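Local coordinates for protein type II restriction enzyme BsoBI (Geobacillus stearothermophilus, PDB 1DC1) that cuts double-stranded DNA as a homodimeric restriction endonuclease, recognising the degenerate sequence 5'-CYCGRG-3' and cleaving after its first cytosine, at residues 138-150 with 307-321. Sequence-based numbering, arbitrary orientation. Where two conformers were deposited one is given.
Sequences AQQKLTRAIISAL and LTKTEQVGSLCRWII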
loop_
_atom_site.group_PDB
_atom_site.type_symbol
_atom_site.label_atom_id
_atom_site.label_comp_id
_atom_site.label_asym_id
_atom_site.label_seq_id
_atom_site.Cartn_x
_atom_site.Cartn_y
_atom_site.Cartn_z
ATOM N N ALA D 138 12.526 6.899 -8.724
ATOM C CA ALA D 138 13.446 6.905 -7.589
ATOM C C ALA D 138 14.711 6.136 -7.983
ATOM O O ALA D 138 15.842 6.583 -7.747
ATOM C CB ALA D 138 12.824 6.251 -6.401
ATOM N N GLN D 139 14.535 4.965 -8.580
ATOM C CA GLN D 139 15.681 4.181 -8.987
ATOM C C GLN D 139 16.501 5.029 -9.960
ATOM O O GLN D 139 17.724 5.039 -9.871
ATOM C CB GLN D 139 15.245 2.865 -9.676
ATOM C CG GLN D 139 16.324 2.152 -10.537
ATOM C CD GLN D 139 15.848 0.834 -11.202
ATOM O OE1 GLN D 139 14.885 0.209 -10.764
ATOM N NE2 GLN D 139 16.540 0.421 -12.279
ATOM N N GLN D 140 15.849 5.724 -10.901
ATOM C CA GLN D 140 16.584 6.549 -11.857
ATOM C C GLN D 140 17.397 7.672 -11.205
ATOM O O GLN D 140 18.509 8.001 -11.671
ATOM C CB GLN D 140 15.639 7.138 -12.894
ATOM C CG GLN D 140 15.076 6.050 -13.806
ATOM C CD GLN D 140 13.967 6.584 -14.676
ATOM O OE1 GLN D 140 13.844 7.790 -14.863
ATOM N NE2 GLN D 140 13.159 5.692 -15.218
ATOM N N LYS D 141 16.845 8.245 -10.134
ATOM C CA LYS D 141 17.503 9.315 -9.405
ATOM C C LYS D 141 18.781 8.802 -8.742
ATOM O O LYS D 141 19.811 9.477 -8.795
ATOM C CB LYS D 141 16.567 9.855 -8.341
ATOM C CG LYS D 141 17.222 10.946 -7.538
ATOM C CD LYS D 141 16.170 11.717 -6.819
ATOM C CE LYS D 141 16.805 12.804 -5.989
ATOM N NZ LYS D 141 15.750 13.578 -5.303
ATOM N N LEU D 142 18.705 7.611 -8.128
ATOM C CA LEU D 142 19.871 7.057 -7.488
ATOM C C LEU D 142 20.939 6.717 -8.540
ATOM O O LEU D 142 22.120 6.957 -8.331
ATOM C CB LEU D 142 19.524 5.803 -6.703
ATOM C CG LEU D 142 20.736 5.288 -5.904
ATOM C CD1 LEU D 142 21.021 6.279 -4.787
ATOM C CD2 LEU D 142 20.494 3.887 -5.330
ATOM N N THR D 143 20.528 6.152 -9.674
ATOM C CA THR D 143 21.482 5.809 -10.730
ATOM C C THR D 143 22.172 7.084 -11.260
ATOM O O THR D 143 23.383 7.091 -11.510
ATOM C CB THR D 143 20.797 5.086 -11.919
ATOM O OG1 THR D 143 20.346 3.807 -11.498
ATOM C CG2 THR D 143 21.774 4.858 -13.041
ATOM N N ARG D 144 21.401 8.156 -11.436
ATOM C CA ARG D 144 21.973 9.413 -11.927
ATOM C C ARG D 144 23.039 9.870 -10.942
ATOM O O ARG D 144 24.103 10.335 -11.362
ATOM C CB ARG D 144 20.887 10.488 -12.065
ATOM C CG ARG D 144 21.373 11.833 -12.538
ATOM C CD ARG D 144 21.690 11.733 -14.028
ATOM N NE ARG D 144 23.136 11.684 -14.273
ATOM C CZ ARG D 144 23.720 11.397 -15.439
ATOM N NH1 ARG D 144 23.008 11.112 -16.528
ATOM N NH2 ARG D 144 25.041 11.458 -15.510
ATOM N N ALA D 145 22.764 9.754 -9.638
ATOM C CA ALA D 145 23.745 10.149 -8.610
ATOM C C ALA D 145 25.029 9.261 -8.665
ATOM O O ALA D 145 26.144 9.748 -8.513
ATOM C CB ALA D 145 23.101 10.089 -7.229
ATOM N N ILE D 146 24.847 7.968 -8.914
ATOM C CA ILE D 146 25.927 7.002 -9.020
ATOM C C ILE D 146 26.781 7.294 -10.259
ATOM O O ILE D 146 27.993 7.414 -10.136
ATOM C CB ILE D 146 25.361 5.544 -9.127
ATOM C CG1 ILE D 146 24.642 5.151 -7.798
ATOM C CG2 ILE D 146 26.514 4.554 -9.595
ATOM C CD1 ILE D 146 25.427 4.255 -6.914
ATOM N N ILE D 147 26.175 7.393 -11.441
ATOM C CA ILE D 147 26.966 7.684 -12.649
ATOM C C ILE D 147 27.613 9.072 -12.618
ATOM O O ILE D 147 28.732 9.232 -13.074
ATOM C CB ILE D 147 26.167 7.388 -13.988
ATOM C CG1 ILE D 147 24.994 8.327 -14.220
ATOM C CG2 ILE D 147 25.672 5.921 -13.934
ATOM C CD1 ILE D 147 24.192 7.899 -15.431
ATOM N N SER D 148 26.954 10.070 -12.035
ATOM C CA SER D 148 27.606 11.371 -11.921
ATOM C C SER D 148 28.809 11.278 -10.993
ATOM O O SER D 148 29.847 11.874 -11.277
ATOM C CB SER D 148 26.646 12.425 -11.419
ATOM O OG SER D 148 25.932 12.863 -12.547
ATOM N N ALA D 149 28.686 10.544 -9.894
ATOM C CA ALA D 149 29.816 10.361 -9.001
ATOM C C ALA D 149 31.004 9.700 -9.749
ATOM O O ALA D 149 32.155 10.082 -9.541
ATOM C CB ALA D 149 29.422 9.505 -7.809
ATOM N N LEU D 150 30.734 8.710 -10.609
ATOM C CA LEU D 150 31.795 8.020 -11.386
ATOM C C LEU D 150 32.374 9.017 -12.386
ATOM O O LEU D 150 33.606 9.109 -12.527
ATOM C CB LEU D 150 31.270 6.774 -12.165
ATOM C CG LEU D 150 30.833 5.584 -11.279
ATOM C CD1 LEU D 150 30.000 4.560 -12.002
ATOM C CD2 LEU D 150 32.074 4.945 -10.769
ATOM N N LEU D 307 16.611 10.434 0.317
ATOM C CA LEU D 307 16.673 10.622 -1.129
ATOM C C LEU D 307 16.340 12.050 -1.606
ATOM O O LEU D 307 16.742 12.431 -2.699
ATOM C CB LEU D 307 15.792 9.558 -1.842
ATOM C CG LEU D 307 15.823 9.436 -3.393
ATOM C CD1 LEU D 307 17.148 8.840 -3.891
ATOM C CD2 LEU D 307 14.660 8.555 -3.876
ATOM N N THR D 308 15.638 12.851 -0.813
ATOM C CA THR D 308 15.331 14.220 -1.258
ATOM C C THR D 308 16.459 15.207 -0.907
ATOM O O THR D 308 16.384 16.388 -1.259
ATOM C CB THR D 308 14.013 14.750 -0.640
ATOM O OG1 THR D 308 14.208 15.003 0.745
ATOM C CG2 THR D 308 12.877 13.724 -0.824
ATOM N N LYS D 309 17.501 14.719 -0.217
ATOM C CA LYS D 309 18.627 15.544 0.187
ATOM C C LYS D 309 19.894 15.156 -0.554
ATOM O O LYS D 309 20.589 14.171 -0.250
ATOM C CB LYS D 309 18.807 15.443 1.670
ATOM C CG LYS D 309 17.540 15.773 2.429
ATOM C CD LYS D 309 17.773 15.770 3.926
ATOM C CE LYS D 309 16.475 15.889 4.689
ATOM N NZ LYS D 309 16.688 16.549 6.007
ATOM N N THR D 310 20.155 15.971 -1.560
ATOM C CA THR D 310 21.317 15.836 -2.434
ATOM C C THR D 310 22.647 15.536 -1.788
ATOM O O THR D 310 23.396 14.686 -2.273
ATOM C CB THR D 310 21.528 17.123 -3.210
ATOM O OG1 THR D 310 20.250 17.627 -3.585
ATOM C CG2 THR D 310 22.393 16.887 -4.421
ATOM N N GLU D 311 22.967 16.249 -0.716
ATOM C CA GLU D 311 24.248 16.014 -0.100
ATOM C C GLU D 311 24.339 14.635 0.500
ATOM O O GLU D 311 25.429 14.052 0.502
ATOM C CB GLU D 311 24.530 17.047 0.966
ATOM C CG GLU D 311 24.950 18.374 0.431
ATOM C CD GLU D 311 25.135 19.397 1.538
ATOM O OE1 GLU D 311 24.142 19.714 2.250
ATOM O OE2 GLU D 311 26.282 19.875 1.690
ATOM N N GLN D 312 23.211 14.102 0.993
ATOM C CA GLN D 312 23.224 12.769 1.601
ATOM C C GLN D 312 23.353 11.742 0.544
ATOM O O GLN D 312 24.124 10.802 0.666
ATOM C CB GLN D 312 21.945 12.495 2.414
ATOM C CG GLN D 312 21.820 13.466 3.565
ATOM C CD GLN D 312 20.710 13.153 4.558
ATOM O OE1 GLN D 312 20.050 12.116 4.491
ATOM N NE2 GLN D 312 20.497 14.089 5.496
ATOM N N VAL D 313 22.590 11.930 -0.519
ATOM C CA VAL D 313 22.625 10.970 -1.619
ATOM C C VAL D 313 24.030 10.930 -2.214
ATOM O O VAL D 313 24.581 9.850 -2.433
ATOM C CB VAL D 313 21.556 11.328 -2.720
ATOM C CG1 VAL D 313 21.678 10.410 -3.959
ATOM C CG2 VAL D 313 20.160 11.218 -2.097
ATOM N N GLY D 314 24.615 12.105 -2.443
ATOM C CA GLY D 314 25.955 12.171 -3.015
ATOM C C GLY D 314 27.012 11.489 -2.171
ATOM O O GLY D 314 27.837 10.733 -2.677
ATOM N N SER D 315 26.979 11.767 -0.870
ATOM C CA SER D 315 27.912 11.186 0.074
ATOM C C SER D 315 27.731 9.666 0.064
ATOM O O SER D 315 28.702 8.933 0.022
ATOM C CB SER D 315 27.615 11.795 1.473
ATOM O OG SER D 315 28.234 11.076 2.522
ATOM N N LEU D 316 26.483 9.192 0.074
ATOM C CA LEU D 316 26.241 7.750 0.113
ATOM C C LEU D 316 26.754 7.083 -1.166
ATOM O O LEU D 316 27.348 6.011 -1.109
ATOM C CB LEU D 316 24.736 7.497 0.314
ATOM C CG LEU D 316 24.353 6.027 0.505
ATOM C CD1 LEU D 316 23.460 5.866 1.717
ATOM C CD2 LEU D 316 23.643 5.543 -0.738
ATOM N N CYS D 317 26.514 7.734 -2.311
ATOM C CA CYS D 317 26.943 7.221 -3.625
ATOM C C CYS D 317 28.471 7.183 -3.776
ATOM O O CYS D 317 29.030 6.246 -4.324
ATOM C CB CYS D 317 26.327 8.073 -4.746
ATOM S SG CYS D 317 24.598 7.666 -4.970
ATOM N N ARG D 318 29.150 8.209 -3.292
ATOM C CA ARG D 318 30.605 8.221 -3.353
ATOM C C ARG D 318 31.127 7.069 -2.480
ATOM O O ARG D 318 32.051 6.358 -2.861
ATOM C CB ARG D 318 31.087 9.597 -2.904
ATOM C CG ARG D 318 32.520 9.672 -2.508
ATOM C CD ARG D 318 32.972 11.128 -2.400
ATOM N NE ARG D 318 34.405 11.241 -2.691
ATOM C CZ ARG D 318 35.314 11.797 -1.889
ATOM N NH1 ARG D 318 34.960 12.314 -0.712
ATOM N NH2 ARG D 318 36.585 11.846 -2.282
ATOM N N TRP D 319 30.498 6.863 -1.329
ATOM C CA TRP D 319 30.870 5.778 -0.461
ATOM C C TRP D 319 30.623 4.419 -1.165
ATOM O O TRP D 319 31.472 3.513 -1.086
ATOM C CB TRP D 319 30.048 5.868 0.818
ATOM C CG TRP D 319 30.136 4.623 1.669
ATOM C CD1 TRP D 319 31.186 4.230 2.455
ATOM C CD2 TRP D 319 29.136 3.614 1.810
ATOM N NE1 TRP D 319 30.905 3.049 3.075
ATOM C CE2 TRP D 319 29.650 2.643 2.703
ATOM C CE3 TRP D 319 27.852 3.432 1.268
ATOM C CZ2 TRP D 319 28.927 1.509 3.069
ATOM C CZ3 TRP D 319 27.133 2.300 1.634
ATOM C CH2 TRP D 319 27.671 1.356 2.524
ATOM N N ILE D 320 29.467 4.276 -1.840
ATOM C CA ILE D 320 29.134 3.022 -2.508
ATOM C C ILE D 320 30.155 2.632 -3.559
ATOM O O ILE D 320 30.547 1.475 -3.664
ATOM C CB ILE D 320 27.739 3.093 -3.178
ATOM C CG1 ILE D 320 26.703 2.605 -2.177
ATOM C CG2 ILE D 320 27.669 2.185 -4.444
ATOM C CD1 ILE D 320 25.291 2.898 -2.593
ATOM N N ILE D 321 30.573 3.622 -4.331
ATOM C CA ILE D 321 31.524 3.429 -5.404
ATOM C C ILE D 321 32.900 2.979 -4.881
ATOM O O ILE D 321 33.659 2.288 -5.579
ATOM C CB ILE D 321 31.629 4.763 -6.249
ATOM C CG1 ILE D 321 30.440 4.867 -7.209
ATOM C CG2 ILE D 321 32.892 4.802 -7.037
ATOM C CD1 ILE D 321 29.966 6.228 -7.298
#
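A145 and I146, in segment 138-150 of helix 110-152, meet C317 of helix 310-321 where the axes of the two segments come within 9.0 Å and cross at -60°, with the CA atoms of I146 and C317 only 5.5 Å apart. The small residues A145, G314 and C317 at the crossing are consistent with this closeness: the methyl of A145 touches both C317 SG and V313 CG1, each 3.6 Å from its CB. The thiol is enclosed further by I146 CG1 and by L142 CD1, the latter at 3.8 Å from SG. With its CG1 anti to the backbone N (chi1 174°), V313 turns that methyl onto A145. Both helices pack against the mixed central sheet of this PDDEXK-clan nuclease: L150 and I147 rest on strand 184-191, while L316 and W319 touch strands 276-281 and 303-306, so the crossing links two separate parts of the sheet. At the C-terminal end, I321 CD1 presses against A149 CB at 3.4 Å, closer than two methyl groups normally sit, and its CG2 meets L150 CD2. I146 CD1 lies 3.9 Å from I320 CG2, the two side chains roughly perpendicular. In the loop before helix 310-321, L307 is flanked by K141, which is stretched out beyond CG and points the other way, K141 CD lying 4.1 Å from L307 CG. K141 NZ donates to L307 O at 3.0 Å, tilted 31° from the carbonyl plane.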